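PDB 3KXW: saframycin Mx1 synthetase B from Legionella pneumophila subsp. pneumophila, which belongs to the ANL superfamily of AMP-binding enzymes, with a large AMP-binding portion and a smaller C-terminal one, and holds 5'-O-[(S)-(dodecanoyloxy)(hydroxy)phosphoryl]adenosine in this crystal. Local coordinates for residues 266-271 with 294-299; 346-351 with 360-365; 371-376 with 452-457; 377-382 with 444-449. All coordinates share one frame; numbering follows the deposited sequence.

Contact 1: residues 266-271 with 294-299. With 1ZZ (5'-O-[(S)-(dodecanoyloxy)(hydroxy)phosphoryl]adenosine), chain B.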
# COMPACT_ATOMS: atom_id res chain seq x y z
N SER A 266 5.28 0.67 -6.92
CA SER A 266 5.40 0.81 -5.48
C SER A 266 5.12 2.25 -5.08
O SER A 266 5.01 3.12 -5.93
CB SER A 266 6.85 0.50 -5.06
OG SER A 266 7.76 1.45 -5.64
N PRO A 267 5.03 2.51 -3.76
CA PRO A 267 5.08 3.90 -3.31
C PRO A 267 6.43 4.50 -3.67
O PRO A 267 7.41 3.79 -3.89
CB PRO A 267 4.96 3.80 -1.77
CG PRO A 267 4.38 2.44 -1.53
CD PRO A 267 4.95 1.57 -2.63
N ASN A 268 6.47 5.82 -3.74
CA ASN A 268 7.67 6.55 -4.14
C ASN A 268 8.93 6.12 -3.39
O ASN A 268 9.99 5.98 -3.98
CB ASN A 268 7.39 8.03 -3.89
CG ASN A 268 8.48 8.92 -4.43
OD1 ASN A 268 8.49 9.25 -5.61
ND2 ASN A 268 9.38 9.35 -3.55
N PHE A 269 8.84 5.92 -2.07
CA PHE A 269 10.05 5.62 -1.28
C PHE A 269 10.89 4.45 -1.82
O PHE A 269 12.12 4.41 -1.65
CB PHE A 269 9.68 5.33 0.18
CG PHE A 269 9.36 3.89 0.43
CD1 PHE A 269 10.36 2.99 0.74
CD2 PHE A 269 8.05 3.43 0.32
CE1 PHE A 269 10.09 1.65 0.94
CE2 PHE A 269 7.77 2.08 0.52
CZ PHE A 269 8.79 1.20 0.83
N ALA A 270 10.24 3.47 -2.45
CA ALA A 270 10.96 2.24 -2.78
C ALA A 270 11.99 2.45 -3.90
O ALA A 270 13.00 1.73 -3.99
CB ALA A 270 9.97 1.11 -3.14
N TYR A 271 11.74 3.45 -4.75
CA TYR A 271 12.71 3.80 -5.78
C TYR A 271 13.98 4.40 -5.13
O TYR A 271 15.11 4.07 -5.49
CB TYR A 271 12.07 4.69 -6.87
CG TYR A 271 10.94 3.99 -7.63
CD1 TYR A 271 11.21 3.00 -8.56
CD2 TYR A 271 9.61 4.30 -7.38
CE1 TYR A 271 10.19 2.33 -9.24
CE2 TYR A 271 8.58 3.64 -8.05
CZ TYR A 271 8.88 2.66 -8.97
OH TYR A 271 7.87 2.01 -9.63
N ALA A 294 6.43 1.57 -14.72
CA ALA A 294 6.95 1.54 -13.35
C ALA A 294 6.07 2.48 -12.56
O ALA A 294 6.33 3.70 -12.52
CB ALA A 294 8.39 2.01 -13.32
N PHE A 295 4.99 1.95 -11.97
CA PHE A 295 4.02 2.87 -11.37
C PHE A 295 4.49 3.38 -10.01
O PHE A 295 5.27 2.72 -9.32
CB PHE A 295 2.60 2.29 -11.34
CG PHE A 295 2.47 1.08 -10.45
CD1 PHE A 295 2.57 -0.20 -10.98
CD2 PHE A 295 2.23 1.23 -9.09
CE1 PHE A 295 2.45 -1.33 -10.16
CE2 PHE A 295 2.10 0.12 -8.27
CZ PHE A 295 2.22 -1.14 -8.78
N ASN A 296 4.05 4.59 -9.69
CA ASN A 296 4.48 5.27 -8.49
C ASN A 296 3.25 5.93 -7.89
O ASN A 296 2.79 6.95 -8.40
CB ASN A 296 5.54 6.32 -8.85
CG ASN A 296 6.16 6.97 -7.64
OD1 ASN A 296 5.68 6.81 -6.52
ND2 ASN A 296 7.22 7.73 -7.87
N GLY A 297 2.72 5.33 -6.83
CA GLY A 297 1.53 5.83 -6.17
C GLY A 297 1.45 5.38 -4.72
O GLY A 297 2.17 4.46 -4.32
N ALA A 298 0.54 6.01 -3.97
CA ALA A 298 0.19 5.70 -2.58
C ALA A 298 0.73 6.74 -1.61
O ALA A 298 0.35 6.77 -0.43
CB ALA A 298 0.59 4.28 -2.17
N GLU A 299 1.61 7.59 -2.10
CA GLU A 299 2.17 8.67 -1.29
C GLU A 299 2.72 9.72 -2.22
O GLU A 299 2.75 9.53 -3.43
CB GLU A 299 3.27 8.13 -0.37
CG GLU A 299 4.53 7.70 -1.11
CD GLU A 299 5.53 7.03 -0.18
OE1 GLU A 299 5.12 6.59 0.91
OE2 GLU A 299 6.72 6.97 -0.53
P 1ZZ B . -4.79 4.02 0.74
C1 1ZZ B . -1.28 -2.91 -11.65
N1 1ZZ B . -1.86 9.06 -1.98
O1 1ZZ B . -2.54 4.39 -1.59
C2 1ZZ B . -1.00 -1.83 -10.60
N2 1ZZ B . -1.61 8.34 -4.09
O2 1ZZ B . -4.51 3.41 -0.78
C3 1ZZ B . -2.05 -0.71 -10.63
N3 1ZZ B . -0.61 11.35 -2.23
O3 1ZZ B . -6.21 4.00 1.00
C4 1ZZ B . -2.01 0.10 -9.33
N4 1ZZ B . 0.25 11.64 -4.47
O4 1ZZ B . -3.99 3.11 1.80
C5 1ZZ B . -2.70 1.47 -9.45
N5 1ZZ B . -0.08 10.14 -6.23
O5 1ZZ B . -4.19 5.57 0.88
C6 1ZZ B . -2.48 2.24 -8.14
O6 1ZZ B . -2.62 7.77 0.00
C7 1ZZ B . -2.90 3.72 -7.97
O7 1ZZ B . -3.46 10.50 0.54
C8 1ZZ B . -2.53 4.47 -6.68
O8 1ZZ B . -5.64 9.40 0.14
C9 1ZZ B . -3.56 4.14 -5.59
C10 1ZZ B . -3.01 4.19 -4.14
C11 1ZZ B . -4.07 3.57 -3.19
C12 1ZZ B . -3.90 4.20 -1.80
C13 1ZZ B . -4.55 6.58 -0.04
C14 1ZZ B . -3.89 7.77 0.28
C15 1ZZ B . -4.50 9.03 -0.45
C16 1ZZ B . -3.54 9.93 -0.42
C17 1ZZ B . -2.38 9.10 -0.69
C18 1ZZ B . -2.12 8.01 -2.96
C19 1ZZ B . -0.93 9.66 -3.88
C20 1ZZ B . -1.13 10.08 -2.67
C21 1ZZ B . 0.09 12.08 -3.07
C22 1ZZ B . -0.20 10.56 -4.86
O HOH W 1 8.93 8.90 -0.56
O HOH W 2 3.98 7.16 -4.46
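Pro267 lays its CB against the carboxylate of Glu299, 3.6 Å from CD. In Glu299, CG lies between the backbone N and the carbonyl carbon (chi1 69°), and the extended chain beyond it brings the carboxylate near Phe269. Phe269 N donates to Glu299 OE2 over 2.8 Å; the same oxygen lies in plane at the edge of the Phe269 ring. Water 1 donates to OE2 and accepts from Asn268 ND2. Glu299 OE1 lies close to Glu536 OE2, a like charge. A second polar link is nearly straight: Asn296 ND2 donates a hydrogen bond to Asn268 OD1 at 3.0 Å and 177°, the two amide planes 19° apart. Asn268 OD1 also accepts from Arg302 N. Water 2 donates to Asn296 OD1 and Glu299 O and accepts from Asn268 N. At the strand end, Phe295 O is held from opposite faces of its carbonyl plane, by Ser266 N at 3.2 Å and by Tyr271 OH at 2.7 Å. The Phe295 ring turns one face to C2 at the ligand's tail, with CE1 3.5 Å from that carbon. The contact belongs to a beta-alpha-beta unit: strands 263-266 and 293-296 pair in parallel and helix 269-277 links them, with helix 220-233 against Pro267 and Phe295, helix 303-313 against Tyr271 and Asn296, and strand 323-328 next in the sheet.

Contact 2: residues 346-351 with 360-365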
# COMPACT_ATOMS: atom_id res chain seq x y z
N LYS A 346 4.13 14.67 -16.57
CA LYS A 346 4.29 16.11 -16.49
C LYS A 346 4.65 16.61 -15.10
O LYS A 346 4.33 15.96 -14.10
CB LYS A 346 3.01 16.80 -16.99
CG LYS A 346 2.65 16.40 -18.44
CD LYS A 346 1.41 17.14 -18.90
CE LYS A 346 1.02 16.77 -20.32
NZ LYS A 346 0.53 15.35 -20.40
N THR A 347 5.32 17.75 -15.04
CA THR A 347 5.60 18.42 -13.78
C THR A 347 5.22 19.89 -13.87
O THR A 347 5.10 20.45 -14.97
CB THR A 347 7.09 18.27 -13.32
OG1 THR A 347 7.96 19.01 -14.19
CG2 THR A 347 7.51 16.79 -13.30
N LEU A 348 5.00 20.51 -12.72
CA LEU A 348 4.82 21.97 -12.66
C LEU A 348 5.76 22.58 -11.64
O LEU A 348 6.12 21.94 -10.66
CB LEU A 348 3.39 22.32 -12.29
CG LEU A 348 2.34 22.06 -13.37
CD1 LEU A 348 0.96 22.20 -12.72
CD2 LEU A 348 2.55 23.02 -14.53
N THR A 349 6.17 23.81 -11.88
CA THR A 349 7.06 24.49 -10.96
C THR A 349 6.29 25.56 -10.24
O THR A 349 5.78 26.49 -10.86
CB THR A 349 8.25 25.12 -11.69
OG1 THR A 349 8.93 24.12 -12.46
CG2 THR A 349 9.21 25.75 -10.69
N LEU A 350 6.18 25.42 -8.93
CA LEU A 350 5.48 26.41 -8.14
C LEU A 350 6.47 27.35 -7.47
O LEU A 350 7.61 26.96 -7.14
CB LEU A 350 4.60 25.77 -7.06
CG LEU A 350 3.67 24.60 -7.38
CD1 LEU A 350 2.43 24.65 -6.50
CD2 LEU A 350 3.31 24.50 -8.85
N ALA A 351 6.03 28.59 -7.25
CA ALA A 351 6.81 29.59 -6.52
C ALA A 351 6.91 29.27 -5.03
O ALA A 351 6.02 28.64 -4.46
CB ALA A 351 6.19 30.98 -6.72
N VAL A 360 -2.87 28.54 -7.22
CA VAL A 360 -1.52 28.07 -7.46
C VAL A 360 -0.71 29.20 -8.12
O VAL A 360 -1.15 29.83 -9.08
CB VAL A 360 -1.48 26.81 -8.35
CG1 VAL A 360 -0.03 26.34 -8.58
CG2 VAL A 360 -2.35 25.69 -7.75
N HIS A 361 0.48 29.43 -7.57
CA HIS A 361 1.39 30.46 -8.06
C HIS A 361 2.61 29.79 -8.64
O HIS A 361 3.32 29.06 -7.94
CB HIS A 361 1.70 31.44 -6.93
CG HIS A 361 0.46 32.02 -6.33
ND1 HIS A 361 -0.21 33.08 -6.90
CD2 HIS A 361 -0.29 31.62 -5.28
CE1 HIS A 361 -1.30 33.34 -6.20
NE2 HIS A 361 -1.38 32.46 -5.21
N PHE A 362 2.84 30.01 -9.92
CA PHE A 362 3.84 29.28 -10.67
C PHE A 362 5.14 30.08 -10.78
O PHE A 362 5.14 31.28 -10.56
CB PHE A 362 3.30 28.99 -12.08
CG PHE A 362 2.10 28.10 -12.11
CD1 PHE A 362 2.23 26.73 -11.99
CD2 PHE A 362 0.83 28.64 -12.27
CE1 PHE A 362 1.11 25.90 -12.03
CE2 PHE A 362 -0.29 27.82 -12.32
CZ PHE A 362 -0.14 26.45 -12.21
N ALA A 363 6.23 29.41 -11.11
CA ALA A 363 7.53 30.08 -11.21
C ALA A 363 8.38 29.48 -12.33
O ALA A 363 8.13 28.36 -12.78
CB ALA A 363 8.27 30.02 -9.87
N ASP A 364 9.39 30.23 -12.77
CA ASP A 364 10.31 29.76 -13.80
C ASP A 364 11.08 28.52 -13.34
O ASP A 364 11.42 28.39 -12.16
CB ASP A 364 11.28 30.86 -14.24
CG ASP A 364 10.57 32.04 -14.91
OD1 ASP A 364 9.47 31.84 -15.48
OD2 ASP A 364 11.11 33.17 -14.87
N ASP A 365 11.38 27.65 -14.30
CA ASP A 365 11.80 26.26 -14.06
C ASP A 365 12.91 25.99 -13.06
O ASP A 365 13.26 24.83 -12.84
CB ASP A 365 12.13 25.55 -15.38
CG ASP A 365 10.92 24.89 -16.00
OD1 ASP A 365 11.04 24.31 -17.11
OD2 ASP A 365 9.83 24.95 -15.38
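Leu350 and Phe362 form a single backbone bridge, with their CA atoms 4.2 Å apart, where the loop residues 360-365 pass strand 347-350 with end-to-end directions 101° apart. Two bonds secure the crossing: Ala351 N to His361 O at 2.8 Å, and Ala363 N to Thr349 O at 3.0 Å. The tight part is apolar. The CD1 branch of Leu350 meets Val360 CG1 at 3.6 Å. CG1 of Val360 in turn sits over one face of the Phe362 ring, offset toward the rim, so that leucine, valine and phenylalanine close on one another. Leu348 CD1 comes to the edge of that ring, 3.8 Å from Phe362 CE1. On the side of Ala351, its CB rests 3.9 Å from Ala363 CB. Phe362 nevertheless belongs to the exposed margin, although Val360 CG1 covers one face of its ring. The loose side is completed by Asp364 and Asp365, both exposed. Thr349 CG2 touches Ala363 O and Asp364 O there, but the approach of Thr349 OG1 to Asp365 OD2, 3.2 Å, is a possible bond that the geometry leaves open. Strand 347-350 pairs antiparallel with strand 371-374. Leu348 and Val360 pack on Phe445 of strand 442-447, the Phe362 ring meets that of His447 at about 55°, and Leu348 also reaches Tyr452 of strand 450-456.

Contact 3: residues 371-376 with 452-457. With 1ZZ (5'-O-[(S)-(dodecanoyloxy)(hydroxy)phosphoryl]adenosine), chain B.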
# COMPACT_ATOMS: atom_id res chain seq x y z
N TYR A 371 9.76 24.95 -6.51
CA TYR A 371 9.74 23.50 -6.33
C TYR A 371 8.83 22.87 -7.36
O TYR A 371 7.97 23.53 -7.92
CB TYR A 371 9.30 23.12 -4.91
CG TYR A 371 7.93 23.58 -4.47
CD1 TYR A 371 6.86 22.69 -4.40
CD2 TYR A 371 7.71 24.91 -4.10
CE1 TYR A 371 5.60 23.12 -3.98
CE2 TYR A 371 6.47 25.33 -3.67
CZ TYR A 371 5.41 24.44 -3.62
OH TYR A 371 4.18 24.88 -3.19
N LYS A 372 9.03 21.58 -7.61
CA LYS A 372 8.30 20.90 -8.67
C LYS A 372 7.26 19.96 -8.07
O LYS A 372 7.54 19.27 -7.09
CB LYS A 372 9.25 20.11 -9.56
CG LYS A 372 10.22 20.94 -10.40
CD LYS A 372 10.54 20.21 -11.70
CE LYS A 372 11.94 20.51 -12.18
NZ LYS A 372 12.27 19.67 -13.39
N LEU A 373 6.07 19.94 -8.66
CA LEU A 373 5.07 18.95 -8.33
C LEU A 373 4.91 18.04 -9.53
O LEU A 373 5.01 18.50 -10.67
CB LEU A 373 3.73 19.60 -8.00
CG LEU A 373 3.63 20.47 -6.75
CD1 LEU A 373 2.21 20.98 -6.59
CD2 LEU A 373 4.09 19.71 -5.51
N VAL A 374 4.68 16.76 -9.26
CA VAL A 374 4.52 15.77 -10.31
C VAL A 374 3.05 15.56 -10.56
O VAL A 374 2.26 15.47 -9.61
CB VAL A 374 5.13 14.42 -9.92
CG1 VAL A 374 4.86 13.38 -10.99
CG2 VAL A 374 6.65 14.56 -9.67
N SER A 375 2.66 15.47 -11.82
CA SER A 375 1.29 15.12 -12.16
C SER A 375 0.96 13.68 -11.76
O SER A 375 1.73 12.78 -12.06
CB SER A 375 1.06 15.26 -13.65
OG SER A 375 -0.24 14.80 -13.99
N SER A 376 -0.19 13.47 -11.13
CA SER A 376 -0.70 12.12 -10.92
C SER A 376 -1.58 11.63 -12.08
O SER A 376 -2.20 10.57 -12.00
CB SER A 376 -1.45 11.98 -9.58
OG SER A 376 -0.55 12.06 -8.48
N TYR A 452 -2.77 17.38 -9.72
CA TYR A 452 -1.59 17.64 -8.93
C TYR A 452 -1.97 17.58 -7.45
O TYR A 452 -2.70 18.44 -6.96
CB TYR A 452 -0.97 18.99 -9.31
CG TYR A 452 -0.40 18.94 -10.72
CD1 TYR A 452 0.94 18.69 -10.93
CD2 TYR A 452 -1.23 19.10 -11.83
CE1 TYR A 452 1.46 18.63 -12.21
CE2 TYR A 452 -0.72 19.03 -13.12
CZ TYR A 452 0.63 18.79 -13.29
OH TYR A 452 1.16 18.72 -14.56
N VAL A 453 -1.55 16.52 -6.77
CA VAL A 453 -1.85 16.37 -5.34
C VAL A 453 -0.88 17.25 -4.53
O VAL A 453 0.33 17.19 -4.71
CB VAL A 453 -1.77 14.89 -4.90
CG1 VAL A 453 -2.09 14.75 -3.41
CG2 VAL A 453 -2.70 14.04 -5.74
N THR A 454 -1.42 18.07 -3.63
CA THR A 454 -0.58 19.01 -2.89
C THR A 454 -0.38 18.66 -1.41
O THR A 454 0.55 19.15 -0.77
CB THR A 454 -1.09 20.48 -3.00
OG1 THR A 454 -2.46 20.56 -2.58
CG2 THR A 454 -1.00 20.99 -4.43
N GLY A 455 -1.28 17.86 -0.85
CA GLY A 455 -1.20 17.56 0.58
C GLY A 455 -2.49 17.00 1.12
O GLY A 455 -3.35 16.56 0.35
N ARG A 456 -2.63 17.02 2.45
CA ARG A 456 -3.83 16.56 3.14
C ARG A 456 -4.48 17.77 3.78
O ARG A 456 -3.79 18.72 4.13
CB ARG A 456 -3.47 15.57 4.26
CG ARG A 456 -2.86 14.24 3.82
CD ARG A 456 -3.91 13.24 3.37
NE ARG A 456 -4.93 12.95 4.38
CZ ARG A 456 -6.09 12.35 4.11
NH1 ARG A 456 -6.39 11.99 2.87
NH2 ARG A 456 -6.97 12.12 5.07
N ILE A 457 -5.80 17.76 3.91
CA ILE A 457 -6.49 18.83 4.62
C ILE A 457 -5.92 18.96 6.04
O ILE A 457 -5.59 20.06 6.51
CB ILE A 457 -8.00 18.57 4.71
CG1 ILE A 457 -8.66 18.73 3.33
CG2 ILE A 457 -8.64 19.51 5.72
CD1 ILE A 457 -10.17 18.46 3.33
P 1ZZ B . -4.79 4.02 0.74
C1 1ZZ B . -1.28 -2.91 -11.65
N1 1ZZ B . -1.86 9.06 -1.98
O1 1ZZ B . -2.54 4.39 -1.59
C2 1ZZ B . -1.00 -1.83 -10.60
N2 1ZZ B . -1.61 8.34 -4.09
O2 1ZZ B . -4.51 3.41 -0.78
C3 1ZZ B . -2.05 -0.71 -10.63
N3 1ZZ B . -0.61 11.35 -2.23
O3 1ZZ B . -6.21 4.00 1.00
C4 1ZZ B . -2.01 0.10 -9.33
N4 1ZZ B . 0.25 11.64 -4.47
O4 1ZZ B . -3.99 3.11 1.80
C5 1ZZ B . -2.70 1.47 -9.45
N5 1ZZ B . -0.08 10.14 -6.23
O5 1ZZ B . -4.19 5.57 0.88
C6 1ZZ B . -2.48 2.24 -8.14
O6 1ZZ B . -2.62 7.77 0.00
C7 1ZZ B . -2.90 3.72 -7.97
O7 1ZZ B . -3.46 10.50 0.54
C8 1ZZ B . -2.53 4.47 -6.68
O8 1ZZ B . -5.64 9.40 0.14
C9 1ZZ B . -3.56 4.14 -5.59
C10 1ZZ B . -3.01 4.19 -4.14
C11 1ZZ B . -4.07 3.57 -3.19
C12 1ZZ B . -3.90 4.20 -1.80
C13 1ZZ B . -4.55 6.58 -0.04
C14 1ZZ B . -3.89 7.77 0.28
C15 1ZZ B . -4.50 9.03 -0.45
C16 1ZZ B . -3.54 9.93 -0.42
C17 1ZZ B . -2.38 9.10 -0.69
C18 1ZZ B . -2.12 8.01 -2.96
C19 1ZZ B . -0.93 9.66 -3.88
C20 1ZZ B . -1.13 10.08 -2.67
C21 1ZZ B . 0.09 12.08 -3.07
C22 1ZZ B . -0.20 10.56 -4.86
O HOH W 3 0.43 14.56 -7.86
O HOH W 4 2.08 16.98 -6.82
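Val374 O, which packs 3.7 Å from Tyr452 CD1, accepts from two waters. Water 3, 2.7 Å from Val374 O, also bonds Ser376 OG and accepts from the backbone N of Val453; water 4 donates to Val453 O. With a backbone hydrogen bond between Ser376 and Leu451, these bridges help link the two-stranded antiparallel sheet of strands 347-350 and 371-374 to strand 450-456 of the neighbouring five-stranded antiparallel sheet. The axes of strands 371-374 and 452-456 approach to 6.9 Å at 120°, and the two segments meet directly through van der Waals packing and a CH-pi contact. In the latter strand Thr454 and Gly455 both face Leu443, a classic beta bulge. Tyr452 CG is anti to the carbonyl carbon (chi1 -68°), and the ring receives Ser375 CA over a face, a CH-pi contact 3.9 Å from the centroid and 28° off the normal. Leu373 O lies at the ring's edge, in its plane, and Ser375 CB is 3.6 Å from Tyr452 CZ. Ser375 OG is hydrogen-bonded to Glu450 OE1 and Gly377 N. Leu373 CD1 meets Thr454 CG2 obliquely at 3.9 Å. Ser376, Val453 and Arg456 line the ligand pocket, the last salt-bridged to Asp442. Val453 CG1 stands 3.5 Å from C21 of the adenine, and the ligand's amino N5 gives Ser376 OG a weak hydrogen bond of 3.0 Å.

Contact 4: residues 377-382 with 444-449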
# COMPACT_ATOMS: atom_id res chain seq x y z
N GLY A 377 -1.64 12.39 -13.17
CA GLY A 377 -2.29 11.89 -14.38
C GLY A 377 -3.71 12.41 -14.60
O GLY A 377 -4.17 13.31 -13.92
N ASN A 378 -4.40 11.84 -15.58
CA ASN A 378 -5.72 12.32 -15.92
C ASN A 378 -6.75 11.64 -15.03
O ASN A 378 -6.53 10.50 -14.65
CB ASN A 378 -6.04 11.92 -17.36
CG ASN A 378 -5.09 12.53 -18.35
OD1 ASN A 378 -5.08 13.74 -18.56
ND2 ASN A 378 -4.27 11.69 -18.95
N PRO A 379 -7.89 12.30 -14.76
CA PRO A 379 -8.97 11.61 -14.04
C PRO A 379 -9.45 10.38 -14.79
O PRO A 379 -9.85 10.49 -15.96
CB PRO A 379 -10.07 12.66 -13.98
CG PRO A 379 -9.35 13.99 -14.04
CD PRO A 379 -8.18 13.73 -14.97
N ILE A 380 -9.41 9.22 -14.15
CA ILE A 380 -9.96 8.00 -14.71
C ILE A 380 -11.34 7.78 -14.09
O ILE A 380 -12.27 7.44 -14.80
CB ILE A 380 -9.03 6.81 -14.44
CG1 ILE A 380 -7.72 7.02 -15.20
CG2 ILE A 380 -9.71 5.48 -14.83
CD1 ILE A 380 -6.57 6.17 -14.70
N GLN A 381 -11.44 7.96 -12.77
CA GLN A 381 -12.73 8.18 -12.14
C GLN A 381 -13.00 9.67 -12.25
O GLN A 381 -12.07 10.44 -12.40
CB GLN A 381 -12.71 7.76 -10.67
CG GLN A 381 -12.33 6.29 -10.48
CD GLN A 381 -12.59 5.78 -9.07
OE1 GLN A 381 -13.61 6.10 -8.44
NE2 GLN A 381 -11.66 4.99 -8.56
N GLU A 382 -14.27 10.08 -12.19
CA GLU A 382 -14.57 11.51 -12.19
C GLU A 382 -13.96 12.20 -10.96
O GLU A 382 -14.17 11.75 -9.83
CB GLU A 382 -16.07 11.78 -12.25
CG GLU A 382 -16.42 13.28 -12.01
CD GLU A 382 -17.93 13.56 -11.94
OE1 GLU A 382 -18.71 12.80 -12.55
OE2 GLU A 382 -18.32 14.55 -11.29
N GLY A 444 -5.55 19.17 -3.71
CA GLY A 444 -4.81 19.25 -4.96
C GLY A 444 -5.51 20.20 -5.91
O GLY A 444 -6.46 20.89 -5.54
N PHE A 445 -5.06 20.19 -7.14
CA PHE A 445 -5.64 21.03 -8.16
C PHE A 445 -5.55 20.36 -9.51
O PHE A 445 -4.70 19.51 -9.74
CB PHE A 445 -4.96 22.41 -8.16
CG PHE A 445 -3.48 22.38 -8.54
CD1 PHE A 445 -3.07 22.59 -9.85
CD2 PHE A 445 -2.52 22.18 -7.57
CE1 PHE A 445 -1.71 22.59 -10.20
CE2 PHE A 445 -1.16 22.17 -7.90
CZ PHE A 445 -0.76 22.38 -9.22
N LEU A 446 -6.44 20.75 -10.41
CA LEU A 446 -6.42 20.28 -11.79
C LEU A 446 -5.77 21.34 -12.67
O LEU A 446 -6.08 22.53 -12.57
CB LEU A 446 -7.84 20.01 -12.29
CG LEU A 446 -8.47 18.70 -11.74
CD1 LEU A 446 -9.97 18.61 -12.02
CD2 LEU A 446 -7.76 17.49 -12.33
N HIS A 447 -4.88 20.89 -13.54
CA HIS A 447 -4.24 21.77 -14.51
C HIS A 447 -4.18 21.06 -15.85
O HIS A 447 -3.53 20.02 -15.99
CB HIS A 447 -2.84 22.13 -14.01
CG HIS A 447 -2.08 23.01 -14.96
ND1 HIS A 447 -2.17 24.39 -14.93
CD2 HIS A 447 -1.20 22.72 -15.94
CE1 HIS A 447 -1.39 24.90 -15.87
NE2 HIS A 447 -0.79 23.91 -16.50
N GLU A 448 -4.86 21.60 -16.86
CA GLU A 448 -4.90 20.95 -18.18
C GLU A 448 -5.27 19.47 -18.06
O GLU A 448 -4.64 18.57 -18.65
CB GLU A 448 -3.58 21.16 -18.90
CG GLU A 448 -3.22 22.64 -18.87
CD GLU A 448 -2.09 23.02 -19.78
OE1 GLU A 448 -1.31 22.14 -20.19
OE2 GLU A 448 -1.96 24.24 -20.06
N ASN A 449 -6.32 19.26 -17.28
CA ASN A 449 -6.93 17.96 -17.01
C ASN A 449 -5.98 16.95 -16.39
O ASN A 449 -6.14 15.75 -16.60
CB ASN A 449 -7.61 17.39 -18.26
CG ASN A 449 -8.62 16.29 -17.91
OD1 ASN A 449 -9.38 16.41 -16.94
ND2 ASN A 449 -8.63 15.23 -18.69
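Asn378 and Asn449 bring their CA atoms within 5.9 Å, with Asn449 in the left-handed helical region of backbone space, as is Glu448 before it. Those two residues form the turn of the beta hairpin that joins strands 442-447 and 450-456, and the turn butts against the short strand 378-379. Asn449 O receives a CA-H...O contact from Asn378 CA at 3.5 Å, with 151° at the hydrogen. Pro379 fits its ring beside the same residue. CD lies 3.3 Å from Asn449 O and 3.5 Å from Asn449 OD1, and both oxygens of this asparagine approach it from one side. In Asn449, chi1 of -161° puts CG anti to the backbone N, beside Pro379 CD. The joint is small, burying 174 Å². Strand 378-379 is an outermost strand of the mixed sheet that also holds 335-338, Asn378 bonding to the backbone of Gly338, while Gly377 bonds to that of Leu451, so two sheets meet here. The apolar end of the contact is Pro379 CG against Leu446 CD2, 4.2 Å apart.

Overall arrangement
Contacts 1 and 3 both reach the bound ligand: the first touches its tail through Phe295 and its ribose and adenine region through Ala298 and Glu299, the second its adenine through Ser376 and Val453. Their centres lie about 14 Å apart and their nearest atoms about 6 Å. Contact 2 stands farther out, with the Leu350 side chain about 13 Å from the ligand, yet it joins contact 3 by probable backbone hydrogen bonds, Leu350 N to Tyr371 O and Leu373 N to Leu348 O, each 2.8 Å. Contact 4, nested in the chain loop closed by contact 3, has Gly377 about 9 Å from the ligand. Phe445, in its segment 444-449, packs on Val360 of contact 2 and Leu373 of contact 3.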